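Local coordinates for protein fimbrin (Schizosaccharomyces pombe, PDB 1RT8) that binds and crosslinks actin filaments through two actin-binding regions, associating with actin structures that serve cell polarity, cytokinesis, mating and spore formation, at residues 291-296 and 384-389; 418-423 and 449-454; 165-170 and 184-189; 312-317 and 331-336. One frame throughout, in Å; residues are numbered along the deposited sequence.

Overall arrangement
Four calponin-homology (CH) ranges follow one another in this all-alpha chain, just over half helix, and the interactions sample three of them. Interaction 3 comes first, in CH2. Interactions 1 and 4 share CH3: interaction 4 is nested inside the loop that interaction 1 closes, their centres are about 16 Å apart, and helices 379-397 and 314-323 touch where Leu316 packs on Leu385, Val386 and Met389. Interaction 2 follows in CH4 on helix 410-421, next after 379-397, its centre about 29 Å from that of interaction 1. Interaction 3 lies in actin-binding region 1 and interaction 2 in region 2, centres about 51 Å apart on opposite sides of the chain's centre, consistent with crosslinking two filaments.

Interaction 1: residues 291-296 and 384-389; sequences TLWLNS and ALVWQM
The helical segments 291-296 and 384-389 run with their N-to-C directions 55° apart and their axes no closer than 11.4 Å, and even the nearest pair of CA atoms, Leu294 and Val386, is 8.8 Å apart. Four side chains bridge the gap: Trp293 and Leu294 from one helix, Val386 and Met389 from the other. No hydrogen bond crosses, so the contact is apolar throughout. Trp293 offers the rim of its six-membered ring. CG of Met389 meets that rim in the ring plane, 3.7 Å from Trp293 CH2, while the sulfur is oblique to the ring. Met389 SD stands 5.0 Å from the ring centroid and 73° off its normal, which makes a Met-aromatic contact of oblique geometry. In Met389 CG is anti to the backbone N (chi1 -169°), and this carries CG across toward the indole; the chain bends only at its last torsion. Val386 uses a single methyl for two neighbours: its CG1 lies 4.1 Å from Trp293 CZ3 and equally 4.1 Å from CD1 of Leu294. The indole and Val386 slide past each other in opposite directions, whereas Leu294 and Val386 meet tip to tip. All four residues are buried, packing the first and last long helices of the third CH domain, 282-296 and 379-397, in its apolar core. Other helices also pack here: helix 314-323 meets Leu294 and Met389 through Ala319, and Tyr320 adds to the cover of Met389. Phe306 of helix 306-309 touches Val386. Further along helix 379-397 itself, Met390 and Asn393 also touch Trp293.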
loop_
_atom_site.group_PDB
_atom_site.type_symbol
_atom_site.label_atom_id
_atom_site.label_comp_id
_atom_site.label_asym_id
_atom_site.label_seq_id
_atom_site.Cartn_x
_atom_site.Cartn_y
_atom_site.Cartn_z
ATOM N N THR A 291 -3.345 -8.420 -6.475
ATOM C CA THR A 291 -3.041 -8.592 -5.058
ATOM C C THR A 291 -3.588 -7.399 -4.283
ATOM O O THR A 291 -4.214 -7.570 -3.245
ATOM C CB THR A 291 -1.518 -8.684 -4.797
ATOM O OG1 THR A 291 -1.030 -9.946 -5.263
ATOM C CG2 THR A 291 -1.214 -8.549 -3.301
ATOM N N LEU A 292 -3.349 -6.198 -4.794
ATOM C CA LEU A 292 -3.842 -4.995 -4.136
ATOM C C LEU A 292 -5.364 -5.038 -4.124
ATOM O O LEU A 292 -5.992 -4.766 -3.104
ATOM C CB LEU A 292 -3.366 -3.742 -4.879
ATOM C CG LEU A 292 -1.878 -3.379 -4.793
ATOM C CD1 LEU A 292 -1.534 -2.367 -5.876
ATOM C CD2 LEU A 292 -1.565 -2.810 -3.405
ATOM N N TRP A 293 -5.960 -5.400 -5.254
ATOM C CA TRP A 293 -7.415 -5.458 -5.338
ATOM C C TRP A 293 -8.018 -6.451 -4.338
ATOM O O TRP A 293 -8.853 -6.082 -3.509
ATOM C CB TRP A 293 -7.854 -5.823 -6.758
ATOM C CG TRP A 293 -9.341 -5.948 -6.877
ATOM C CD1 TRP A 293 -10.260 -4.958 -6.700
ATOM C CD2 TRP A 293 -10.084 -7.142 -7.154
ATOM N NE1 TRP A 293 -11.533 -5.460 -6.844
ATOM C CE2 TRP A 293 -11.454 -6.798 -7.124
ATOM C CE3 TRP A 293 -9.725 -8.468 -7.422
ATOM C CZ2 TRP A 293 -12.469 -7.731 -7.351
ATOM C CZ3 TRP A 293 -10.736 -9.402 -7.649
ATOM C CH2 TRP A 293 -12.093 -9.026 -7.611
ATOM N N LEU A 294 -7.608 -7.711 -4.412
ATOM C CA LEU A 294 -8.135 -8.709 -3.486
ATOM C C LEU A 294 -7.911 -8.294 -2.027
ATOM O O LEU A 294 -8.802 -8.457 -1.199
ATOM C CB LEU A 294 -7.489 -10.076 -3.747
ATOM C CG LEU A 294 -7.976 -10.804 -5.004
ATOM C CD1 LEU A 294 -7.043 -11.973 -5.327
ATOM C CD2 LEU A 294 -9.402 -11.295 -4.794
ATOM N N ASN A 295 -6.733 -7.755 -1.710
ATOM C CA ASN A 295 -6.460 -7.347 -0.334
ATOM C C ASN A 295 -7.389 -6.215 0.065
ATOM O O ASN A 295 -7.719 -6.071 1.242
ATOM C CB ASN A 295 -5.000 -6.894 -0.141
ATOM C CG ASN A 295 -4.031 -8.064 0.012
ATOM O OD1 ASN A 295 -4.435 -9.186 0.306
ATOM N ND2 ASN A 295 -2.742 -7.794 -0.170
ATOM N N SER A 296 -7.820 -5.425 -0.917
ATOM C CA SER A 296 -8.721 -4.308 -0.654
ATOM C C SER A 296 -10.082 -4.825 -0.206
ATOM O O SER A 296 -10.866 -4.091 0.398
ATOM C CB SER A 296 -8.880 -3.422 -1.904
ATOM O OG SER A 296 -9.880 -3.918 -2.782
ATOM N N ALA A 384 -6.025 -15.614 -14.878
ATOM C CA ALA A 384 -7.244 -15.603 -15.672
ATOM C C ALA A 384 -8.494 -15.672 -14.786
ATOM O O ALA A 384 -9.479 -14.967 -15.031
ATOM C CB ALA A 384 -7.234 -16.768 -16.669
ATOM N N LEU A 385 -8.461 -16.517 -13.760
ATOM C CA LEU A 385 -9.612 -16.639 -12.868
ATOM C C LEU A 385 -9.820 -15.357 -12.059
ATOM O O LEU A 385 -10.937 -14.869 -11.952
ATOM C CB LEU A 385 -9.446 -17.831 -11.921
ATOM C CG LEU A 385 -10.454 -17.937 -10.764
ATOM C CD1 LEU A 385 -11.873 -18.023 -11.316
ATOM C CD2 LEU A 385 -10.137 -19.186 -9.928
ATOM N N VAL A 386 -8.756 -14.808 -11.481
ATOM C CA VAL A 386 -8.937 -13.582 -10.711
ATOM C C VAL A 386 -9.412 -12.468 -11.643
ATOM O O VAL A 386 -10.291 -11.686 -11.275
ATOM C CB VAL A 386 -7.646 -13.154 -9.982
ATOM C CG1 VAL A 386 -7.854 -11.815 -9.294
ATOM C CG2 VAL A 386 -7.257 -14.211 -8.954
ATOM N N TRP A 387 -8.854 -12.405 -12.851
ATOM C CA TRP A 387 -9.271 -11.385 -13.807
ATOM C C TRP A 387 -10.770 -11.471 -14.064
ATOM O O TRP A 387 -11.460 -10.454 -14.062
ATOM C CB TRP A 387 -8.526 -11.523 -15.135
ATOM C CG TRP A 387 -9.115 -10.666 -16.217
ATOM C CD1 TRP A 387 -9.636 -11.089 -17.405
ATOM C CD2 TRP A 387 -9.276 -9.238 -16.194
ATOM N NE1 TRP A 387 -10.114 -10.014 -18.127
ATOM C CE2 TRP A 387 -9.904 -8.867 -17.404
ATOM C CE3 TRP A 387 -8.948 -8.238 -15.268
ATOM C CZ2 TRP A 387 -10.214 -7.535 -17.714
ATOM C CZ3 TRP A 387 -9.255 -6.906 -15.580
ATOM C CH2 TRP A 387 -9.880 -6.572 -16.789
ATOM N N GLN A 388 -11.281 -12.678 -14.288
ATOM C CA GLN A 388 -12.713 -12.832 -14.530
ATOM C C GLN A 388 -13.506 -12.282 -13.350
ATOM O O GLN A 388 -14.566 -11.683 -13.534
ATOM C CB GLN A 388 -13.071 -14.300 -14.747
ATOM C CG GLN A 388 -12.612 -14.823 -16.075
ATOM C CD GLN A 388 -13.332 -14.168 -17.229
ATOM O OE1 GLN A 388 -12.715 -13.828 -18.239
ATOM N NE2 GLN A 388 -14.648 -13.990 -17.094
ATOM N N MET A 389 -12.997 -12.499 -12.141
ATOM C CA MET A 389 -13.665 -11.995 -10.945
ATOM C C MET A 389 -13.653 -10.464 -10.957
ATOM O O MET A 389 -14.675 -9.822 -10.707
ATOM C CB MET A 389 -12.972 -12.512 -9.679
ATOM C CG MET A 389 -13.752 -12.251 -8.405
ATOM S SD MET A 389 -12.854 -12.706 -6.902
ATOM C CE MET A 389 -13.475 -14.355 -6.596
#

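Interaction 2: residues 418-423 and 449-454; sequences NSMAAK and HGIKSE
Segments 418-423 and 449-454 bring the last turns of two helices unusually close, with the CA atoms of Met420 and Gly450 only 4.4 Å apart. The approach is marked by a CA-H...O contact: Gly450 CA lies 3.2 Å from Met420 O, with 142° at the hydrogen. Gly450 has no side chain, and that is what lets the carbonyl come so near. The same oxygen also accepts a bond from Lys423 N within its own segment, so it has a conventional donor besides the C-H. Beside this backbone meeting, Met420 lies across Ile451 at about a right angle. Its CG is 3.6 Å from Ile451 CG1, and CE touches that same atom. The bend at chi2 (51°) places the sulfur by the backbone of Gly450, with SD 3.8 Å from Gly450 O. Lys423, extended beyond CG, passes alongside with CD 4.0 Å from Gly450 O. Separately, Lys423 O lies in the plane of the His449 imidazole at its edge, 3.2 Å from His449 CE1. A water, also in that ring plane, is hydrogen-bonded to His449 ND1 at 2.8 Å and to Ala421 O, tying the two segments together. Val447 adds to the packing on Met420, and Tyr458 meets the His449 ring. This is a close approach of two helix ends at a glycine, near the surface, between helices 410-421 and 442-451 of the fourth CH domain.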
loop_
_atom_site.group_PDB
_atom_site.type_symbol
_atom_site.label_atom_id
_atom_site.label_comp_id
_atom_site.label_asym_id
_atom_site.label_seq_id
_atom_site.Cartn_x
_atom_site.Cartn_y
_atom_site.Cartn_z
ATOM N N ASN A 418 -13.777 6.591 -25.699
ATOM C CA ASN A 418 -13.550 7.428 -26.875
ATOM C C ASN A 418 -14.485 8.650 -26.886
ATOM O O ASN A 418 -14.058 9.750 -27.237
ATOM C CB ASN A 418 -13.728 6.622 -28.168
ATOM C CG ASN A 418 -12.473 5.865 -28.563
ATOM O OD1 ASN A 418 -11.357 6.363 -28.402
ATOM N ND2 ASN A 418 -12.647 4.659 -29.102
ATOM N N SER A 419 -15.746 8.451 -26.506
ATOM C CA SER A 419 -16.736 9.531 -26.454
ATOM C C SER A 419 -16.273 10.625 -25.504
ATOM O O SER A 419 -16.383 11.809 -25.806
ATOM C CB SER A 419 -18.086 9.008 -25.962
ATOM O OG SER A 419 -18.588 8.025 -26.840
ATOM N N MET A 420 -15.766 10.207 -24.348
ATOM C CA MET A 420 -15.265 11.125 -23.333
ATOM C C MET A 420 -14.034 11.887 -23.856
ATOM O O MET A 420 -13.941 13.105 -23.715
ATOM C CB MET A 420 -14.907 10.323 -22.074
ATOM C CG MET A 420 -15.322 10.970 -20.769
ATOM S SD MET A 420 -17.052 11.472 -20.738
ATOM C CE MET A 420 -17.671 10.634 -19.293
ATOM N N ALA A 421 -13.108 11.164 -24.479
ATOM C CA ALA A 421 -11.879 11.751 -25.014
ATOM C C ALA A 421 -12.113 12.722 -26.173
ATOM O O ALA A 421 -11.330 13.654 -26.379
ATOM C CB ALA A 421 -10.932 10.647 -25.460
ATOM N N ALA A 422 -13.181 12.499 -26.933
ATOM C CA ALA A 422 -13.498 13.353 -28.076
ATOM C C ALA A 422 -14.067 14.710 -27.677
ATOM O O ALA A 422 -14.363 15.533 -28.541
ATOM C CB ALA A 422 -14.482 12.644 -28.998
ATOM N N LYS A 423 -14.224 14.943 -26.379
ATOM C CA LYS A 423 -14.768 16.207 -25.897
ATOM C C LYS A 423 -13.663 17.240 -25.662
ATOM O O LYS A 423 -13.497 17.744 -24.549
ATOM C CB LYS A 423 -15.563 15.984 -24.600
ATOM C CG LYS A 423 -16.666 14.942 -24.736
ATOM C CD LYS A 423 -17.574 14.883 -23.512
ATOM C CE LYS A 423 -18.618 13.775 -23.689
ATOM N NZ LYS A 423 -19.681 13.755 -22.635
ATOM N N HIS A 449 -10.466 14.560 -19.197
ATOM C CA HIS A 449 -10.839 15.900 -19.617
ATOM C C HIS A 449 -12.303 15.887 -20.028
ATOM O O HIS A 449 -13.019 16.878 -19.864
ATOM C CB HIS A 449 -9.962 16.361 -20.787
ATOM C CG HIS A 449 -10.343 17.706 -21.323
ATOM N ND1 HIS A 449 -11.176 17.864 -22.411
ATOM C CD2 HIS A 449 -10.068 18.955 -20.875
ATOM C CE1 HIS A 449 -11.400 19.152 -22.607
ATOM N NE2 HIS A 449 -10.740 19.835 -21.689
ATOM N N GLY A 450 -12.753 14.759 -20.565
ATOM C CA GLY A 450 -14.147 14.663 -20.953
ATOM C C GLY A 450 -15.061 14.563 -19.740
ATOM O O GLY A 450 -16.203 15.029 -19.772
ATOM N N ILE A 451 -14.567 13.954 -18.667
ATOM C CA ILE A 451 -15.351 13.780 -17.445
ATOM C C ILE A 451 -15.456 15.085 -16.671
ATOM O O ILE A 451 -16.525 15.445 -16.181
ATOM C CB ILE A 451 -14.721 12.704 -16.543
ATOM C CG1 ILE A 451 -14.746 11.355 -17.263
ATOM C CG2 ILE A 451 -15.484 12.581 -15.224
ATOM C CD1 ILE A 451 -14.084 10.248 -16.475
ATOM N N LYS A 452 -14.331 15.784 -16.570
ATOM C CA LYS A 452 -14.258 17.055 -15.867
ATOM C C LYS A 452 -13.155 17.869 -16.548
ATOM O O LYS A 452 -11.974 17.721 -16.229
ATOM C CB LYS A 452 -13.910 16.812 -14.397
ATOM C CG LYS A 452 -13.830 18.074 -13.557
ATOM C CD LYS A 452 -15.198 18.705 -13.339
ATOM C CE LYS A 452 -15.075 19.942 -12.450
ATOM N NZ LYS A 452 -16.379 20.563 -12.112
ATOM N N SER A 453 -13.543 18.727 -17.486
ATOM C CA SER A 453 -12.569 19.517 -18.230
ATOM C C SER A 453 -11.670 20.373 -17.349
ATOM O O SER A 453 -10.487 20.504 -17.628
ATOM C CB SER A 453 -13.276 20.406 -19.255
ATOM O OG SER A 453 -14.168 21.293 -18.607
ATOM N N GLU A 454 -12.222 20.933 -16.279
ATOM C CA GLU A 454 -11.444 21.788 -15.389
ATOM C C GLU A 454 -10.239 21.091 -14.758
ATOM O O GLU A 454 -9.252 21.738 -14.426
ATOM C CB GLU A 454 -12.328 22.355 -14.271
ATOM C CG GLU A 454 -13.470 23.261 -14.732
ATOM C CD GLU A 454 -14.559 22.516 -15.495
ATOM O OE1 GLU A 454 -14.807 21.326 -15.193
ATOM O OE2 GLU A 454 -15.185 23.128 -16.387
HETATM O O HOH W 1 -11.384 15.473 -23.934
#

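Interaction 3: residues 165-170 and 184-189; sequences ILLRWF and SNFSKD
In both Phe186 and Leu167 CG is anti to the carbonyl carbon and beside the backbone N (chi1 -60° and -74°), the setting in which the two side chains meet. From the irregular segment 184-189 the phenyl ring reaches back to helix 162-176. Leu167 crosses the ring obliquely, its CD2 only 3.4 Å from Phe186 CE1 and its CG also close to CE1, while Leu166 meets the ring differently, with CB near the ring plane and 3.9 Å from Phe186 CZ. The other methyl of Leu167, CD1, rests 3.7 Å from Ser184 O, so one leucine spans both the aromatic ring and the loop backbone. No hydrogen bond joins the segments; the loop is shaped by bonds of its own. Asn185 OD1 accepts from two backbone amides: Asp189 N, 2.9 Å away and on a lone pair in the carbonyl plane, and Ser187 N, tilted 29° from it. Asp189 in turn takes Ser184 N on the anti lone pair of OD2 at 2.7 Å, and Ser184 OG on the syn side of the same oxygen but well out of the carboxylate plane. Leu252 and Val255 of helix 248-261 also touch the Phe186 ring, and Phe259 of that helix packs on Leu166. The loop between helices 162-176 and 194-203 of the second CH domain thus combines an Asx turn, from Asn185 OD1 to Ser187 N, with Phe186 packed between helix 162-176 and helix 248-261.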
loop_
_atom_site.group_PDB
_atom_site.type_symbol
_atom_site.label_atom_id
_atom_site.label_comp_id
_atom_site.label_asym_id
_atom_site.label_seq_id
_atom_site.Cartn_x
_atom_site.Cartn_y
_atom_site.Cartn_z
ATOM N N ILE A 165 10.236 -9.061 7.880
ATOM C CA ILE A 165 11.552 -8.984 7.259
ATOM C C ILE A 165 12.551 -8.608 8.352
ATOM O O ILE A 165 13.676 -9.103 8.387
ATOM C CB ILE A 165 11.591 -7.911 6.148
ATOM C CG1 ILE A 165 10.768 -8.379 4.947
ATOM C CG2 ILE A 165 13.035 -7.639 5.729
ATOM C CD1 ILE A 165 10.681 -7.355 3.828
ATOM N N LEU A 166 12.118 -7.736 9.256
ATOM C CA LEU A 166 12.973 -7.279 10.337
ATOM C C LEU A 166 13.185 -8.317 11.447
ATOM O O LEU A 166 14.280 -8.419 11.999
ATOM C CB LEU A 166 12.417 -5.974 10.904
ATOM C CG LEU A 166 12.498 -4.774 9.944
ATOM C CD1 LEU A 166 11.762 -3.565 10.527
ATOM C CD2 LEU A 166 13.966 -4.438 9.694
ATOM N N LEU A 167 12.152 -9.095 11.763
ATOM C CA LEU A 167 12.267 -10.115 12.801
ATOM C C LEU A 167 13.322 -11.155 12.451
ATOM O O LEU A 167 14.138 -11.521 13.291
ATOM C CB LEU A 167 10.922 -10.801 13.035
ATOM C CG LEU A 167 9.908 -9.944 13.792
ATOM C CD1 LEU A 167 8.585 -10.692 13.895
ATOM C CD2 LEU A 167 10.452 -9.606 15.175
ATOM N N ARG A 168 13.298 -11.634 11.213
ATOM C CA ARG A 168 14.281 -12.613 10.764
ATOM C C ARG A 168 15.679 -11.994 10.871
ATOM O O ARG A 168 16.638 -12.643 11.287
ATOM C CB ARG A 168 14.011 -13.018 9.308
ATOM C CG ARG A 168 12.630 -13.618 9.053
ATOM C CD ARG A 168 12.558 -14.258 7.642
ATOM N NE ARG A 168 11.244 -14.840 7.359
ATOM C CZ ARG A 168 10.877 -15.359 6.188
ATOM N NH1 ARG A 168 11.723 -15.378 5.168
ATOM N NH2 ARG A 168 9.655 -15.864 6.034
ATOM N N TRP A 169 15.781 -10.729 10.488
ATOM C CA TRP A 169 17.044 -9.995 10.533
ATOM C C TRP A 169 17.546 -9.866 11.972
ATOM O O TRP A 169 18.667 -10.261 12.293
ATOM C CB TRP A 169 16.844 -8.602 9.939
ATOM C CG TRP A 169 18.046 -7.712 10.024
ATOM C CD1 TRP A 169 19.172 -7.771 9.249
ATOM C CD2 TRP A 169 18.232 -6.607 10.919
ATOM N NE1 TRP A 169 20.041 -6.767 9.602
ATOM C CE2 TRP A 169 19.491 -6.038 10.624
ATOM C CE3 TRP A 169 17.457 -6.043 11.943
ATOM C CZ2 TRP A 169 19.992 -4.930 11.314
ATOM C CZ3 TRP A 169 17.957 -4.941 12.633
ATOM C CH2 TRP A 169 19.214 -4.397 12.312
ATOM N N PHE A 170 16.704 -9.291 12.824
ATOM C CA PHE A 170 17.018 -9.096 14.232
ATOM C C PHE A 170 17.530 -10.417 14.807
ATOM O O PHE A 170 18.603 -10.465 15.410
ATOM C CB PHE A 170 15.743 -8.632 14.962
ATOM C CG PHE A 170 15.984 -8.014 16.314
ATOM C CD1 PHE A 170 15.144 -7.005 16.779
ATOM C CD2 PHE A 170 17.028 -8.439 17.127
ATOM C CE1 PHE A 170 15.338 -6.428 18.027
ATOM C CE2 PHE A 170 17.230 -7.870 18.381
ATOM C CZ PHE A 170 16.385 -6.861 18.833
ATOM N N SER A 184 10.175 -12.131 18.611
ATOM C CA SER A 184 9.036 -12.511 17.781
ATOM C C SER A 184 8.018 -11.378 17.672
ATOM O O SER A 184 6.959 -11.536 17.067
ATOM C CB SER A 184 8.365 -13.781 18.326
ATOM O OG SER A 184 7.703 -13.531 19.550
ATOM N N ASN A 185 8.353 -10.238 18.262
ATOM C CA ASN A 185 7.507 -9.056 18.223
ATOM C C ASN A 185 8.344 -7.835 18.576
ATOM O O ASN A 185 9.534 -7.953 18.879
ATOM C CB ASN A 185 6.327 -9.182 19.203
ATOM C CG ASN A 185 6.764 -9.433 20.645
ATOM O OD1 ASN A 185 7.481 -8.633 21.250
ATOM N ND2 ASN A 185 6.316 -10.554 21.204
ATOM N N PHE A 186 7.724 -6.662 18.532
ATOM C CA PHE A 186 8.423 -5.435 18.854
ATOM C C PHE A 186 7.783 -4.758 20.050
ATOM O O PHE A 186 7.677 -3.532 20.102
ATOM C CB PHE A 186 8.431 -4.491 17.653
ATOM C CG PHE A 186 9.103 -5.060 16.450
ATOM C CD1 PHE A 186 8.446 -5.978 15.639
ATOM C CD2 PHE A 186 10.402 -4.695 16.131
ATOM C CE1 PHE A 186 9.075 -6.519 14.530
ATOM C CE2 PHE A 186 11.039 -5.232 15.025
ATOM C CZ PHE A 186 10.376 -6.146 14.222
ATOM N N SER A 187 7.338 -5.564 21.008
ATOM C CA SER A 187 6.738 -5.030 22.221
ATOM C C SER A 187 7.394 -5.689 23.427
ATOM O O SER A 187 8.425 -5.224 23.910
ATOM C CB SER A 187 5.222 -5.265 22.234
ATOM O OG SER A 187 4.911 -6.639 22.123
ATOM N N LYS A 188 6.814 -6.785 23.900
ATOM C CA LYS A 188 7.358 -7.491 25.052
ATOM C C LYS A 188 8.810 -7.946 24.858
ATOM O O LYS A 188 9.648 -7.754 25.740
ATOM C CB LYS A 188 6.487 -8.709 25.373
ATOM C CG LYS A 188 6.517 -9.110 26.837
ATOM C CD LYS A 188 6.032 -7.958 27.709
ATOM C CE LYS A 188 6.113 -8.292 29.191
ATOM N NZ LYS A 188 5.751 -7.116 30.040
ATOM N N ASP A 189 9.105 -8.537 23.704
ATOM C CA ASP A 189 10.447 -9.043 23.412
ATOM C C ASP A 189 11.596 -8.031 23.359
ATOM O O ASP A 189 12.760 -8.422 23.402
ATOM C CB ASP A 189 10.429 -9.825 22.099
ATOM C CG ASP A 189 9.743 -11.169 22.234
ATOM O OD1 ASP A 189 9.150 -11.431 23.301
ATOM O OD2 ASP A 189 9.794 -11.957 21.270
#

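Interaction 4: residues 312-317 and 331-336; sequences DGLILL and KKVNKA
Leu314 meets the loop 331-336 at two flat peptide groups: CD2 sits beyond the oxygen of one, 3.4 Å from Asn334 O and not over its face, and CD1 comes obliquely to the nitrogen of the next, 3.6 Å from Ala336 N. In this third CH domain the pairing lays the connection that precedes helix 345-361 against the start of helix 314-323. Apolar side chains supply the rest. CD2 of Leu314 lies 3.6 Å from Val333 CG1, the two side chains crossing at a slant, and CD1 is 3.9 Å from the CB of Ala336. A turn further along the helix, Leu317 and Val333 reach toward each other tip to tip, with Leu317 CD1 3.7 Å from Val333 CG2. Val333 CG1, anti to the backbone N (chi1 176°), touches both leucines, while CG2 meets Leu317 CD1. Polar groups at the margin are tied to helix 345-361, where Asn351 ND2 bonds both Asn334 O and Asp312 O and thereby links the two segments through a third element. The side-chain amide of Asn334 bonds Glu350 OE1 and Lys347 O. No hydrogen bond passes directly between the segments. At the helix start, Gly313 takes the N-cap position with positive phi, and the residue before it forms an Asx turn: Leu314 N donates to Asp312 OD1 at 2.8 Å, with 164° at the hydrogen.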
loop_
_atom_site.group_PDB
_atom_site.type_symbol
_atom_site.label_atom_id
_atom_site.label_comp_id
_atom_site.label_asym_id
_atom_site.label_seq_id
_atom_site.Cartn_x
_atom_site.Cartn_y
_atom_site.Cartn_z
ATOM N N ASP A 312 -4.861 -22.895 -1.836
ATOM C CA ASP A 312 -5.800 -23.693 -1.062
ATOM C C ASP A 312 -7.239 -23.201 -1.220
ATOM O O ASP A 312 -8.136 -23.665 -0.525
ATOM C CB ASP A 312 -5.407 -23.738 0.424
ATOM C CG ASP A 312 -5.570 -22.400 1.116
ATOM O OD1 ASP A 312 -6.378 -21.566 0.652
ATOM O OD2 ASP A 312 -4.899 -22.188 2.138
ATOM N N GLY A 313 -7.434 -22.244 -2.126
ATOM C CA GLY A 313 -8.754 -21.720 -2.427
ATOM C C GLY A 313 -9.488 -20.858 -1.418
ATOM O O GLY A 313 -10.553 -20.320 -1.731
ATOM N N LEU A 314 -8.932 -20.712 -0.222
ATOM C CA LEU A 314 -9.583 -19.932 0.822
ATOM C C LEU A 314 -9.700 -18.445 0.519
ATOM O O LEU A 314 -10.732 -17.831 0.789
ATOM C CB LEU A 314 -8.851 -20.149 2.148
ATOM C CG LEU A 314 -8.959 -21.584 2.681
ATOM C CD1 LEU A 314 -8.253 -21.688 4.038
ATOM C CD2 LEU A 314 -10.427 -21.953 2.826
ATOM N N ILE A 315 -8.641 -17.868 -0.036
ATOM C CA ILE A 315 -8.632 -16.455 -0.394
ATOM C C ILE A 315 -9.693 -16.172 -1.448
ATOM O O ILE A 315 -10.461 -15.223 -1.320
ATOM C CB ILE A 315 -7.249 -16.030 -0.943
ATOM C CG1 ILE A 315 -6.200 -16.123 0.167
ATOM C CG2 ILE A 315 -7.320 -14.619 -1.540
ATOM C CD1 ILE A 315 -6.458 -15.243 1.359
ATOM N N LEU A 316 -9.737 -16.998 -2.490
ATOM C CA LEU A 316 -10.719 -16.822 -3.555
ATOM C C LEU A 316 -12.152 -16.931 -3.023
ATOM O O LEU A 316 -13.023 -16.126 -3.375
ATOM C CB LEU A 316 -10.487 -17.857 -4.666
ATOM C CG LEU A 316 -9.236 -17.610 -5.534
ATOM C CD1 LEU A 316 -8.946 -18.805 -6.422
ATOM C CD2 LEU A 316 -9.456 -16.374 -6.383
ATOM N N LEU A 317 -12.392 -17.926 -2.173
ATOM C CA LEU A 317 -13.714 -18.126 -1.611
ATOM C C LEU A 317 -14.136 -16.923 -0.772
ATOM O O LEU A 317 -15.295 -16.516 -0.809
ATOM C CB LEU A 317 -13.748 -19.421 -0.797
ATOM C CG LEU A 317 -13.628 -20.668 -1.685
ATOM C CD1 LEU A 317 -13.526 -21.928 -0.839
ATOM C CD2 LEU A 317 -14.824 -20.745 -2.619
ATOM N N LYS A 331 -19.663 -24.603 5.135
ATOM C CA LYS A 331 -19.725 -25.922 5.755
ATOM C C LYS A 331 -19.165 -26.935 4.765
ATOM O O LYS A 331 -18.864 -28.075 5.120
ATOM C CB LYS A 331 -21.170 -26.285 6.112
ATOM C CG LYS A 331 -21.773 -25.426 7.219
ATOM C CD LYS A 331 -23.217 -25.824 7.534
ATOM C CE LYS A 331 -23.831 -24.901 8.586
ATOM N NZ LYS A 331 -25.244 -25.257 8.907
ATOM N N LYS A 332 -19.022 -26.505 3.516
ATOM C CA LYS A 332 -18.495 -27.363 2.462
ATOM C C LYS A 332 -17.032 -27.046 2.149
ATOM O O LYS A 332 -16.432 -27.667 1.275
ATOM C CB LYS A 332 -19.332 -27.205 1.186
ATOM C CG LYS A 332 -20.793 -27.606 1.336
ATOM C CD LYS A 332 -21.578 -27.316 0.061
ATOM C CE LYS A 332 -23.067 -27.603 0.241
ATOM N NZ LYS A 332 -23.884 -27.121 -0.914
ATOM N N VAL A 333 -16.466 -26.090 2.877
ATOM C CA VAL A 333 -15.085 -25.659 2.673
ATOM C C VAL A 333 -14.087 -26.248 3.677
ATOM O O VAL A 333 -14.378 -26.347 4.872
ATOM C CB VAL A 333 -14.999 -24.115 2.748
ATOM C CG1 VAL A 333 -13.548 -23.658 2.644
ATOM C CG2 VAL A 333 -15.839 -23.496 1.640
ATOM N N ASN A 334 -12.905 -26.628 3.188
ATOM C CA ASN A 334 -11.856 -27.177 4.048
ATOM C C ASN A 334 -11.030 -26.018 4.600
ATOM O O ASN A 334 -10.560 -25.167 3.844
ATOM C CB ASN A 334 -10.946 -28.133 3.259
ATOM C CG ASN A 334 -11.687 -29.356 2.749
ATOM O OD1 ASN A 334 -12.207 -30.146 3.532
ATOM N ND2 ASN A 334 -11.747 -29.512 1.433
ATOM N N LYS A 335 -10.855 -25.995 5.918
ATOM C CA LYS A 335 -10.109 -24.939 6.593
ATOM C C LYS A 335 -8.599 -25.158 6.611
ATOM O O LYS A 335 -8.127 -26.288 6.539
ATOM C CB LYS A 335 -10.598 -24.804 8.037
ATOM C CG LYS A 335 -12.058 -24.399 8.188
ATOM C CD LYS A 335 -12.392 -24.230 9.664
ATOM C CE LYS A 335 -13.855 -23.898 9.895
ATOM N NZ LYS A 335 -14.149 -23.772 11.357
ATOM N N ALA A 336 -7.842 -24.066 6.716
ATOM C CA ALA A 336 -6.392 -24.156 6.775
ATOM C C ALA A 336 -6.032 -24.893 8.065
ATOM O O ALA A 336 -6.609 -24.625 9.116
ATOM C CB ALA A 336 -5.782 -22.765 6.787
#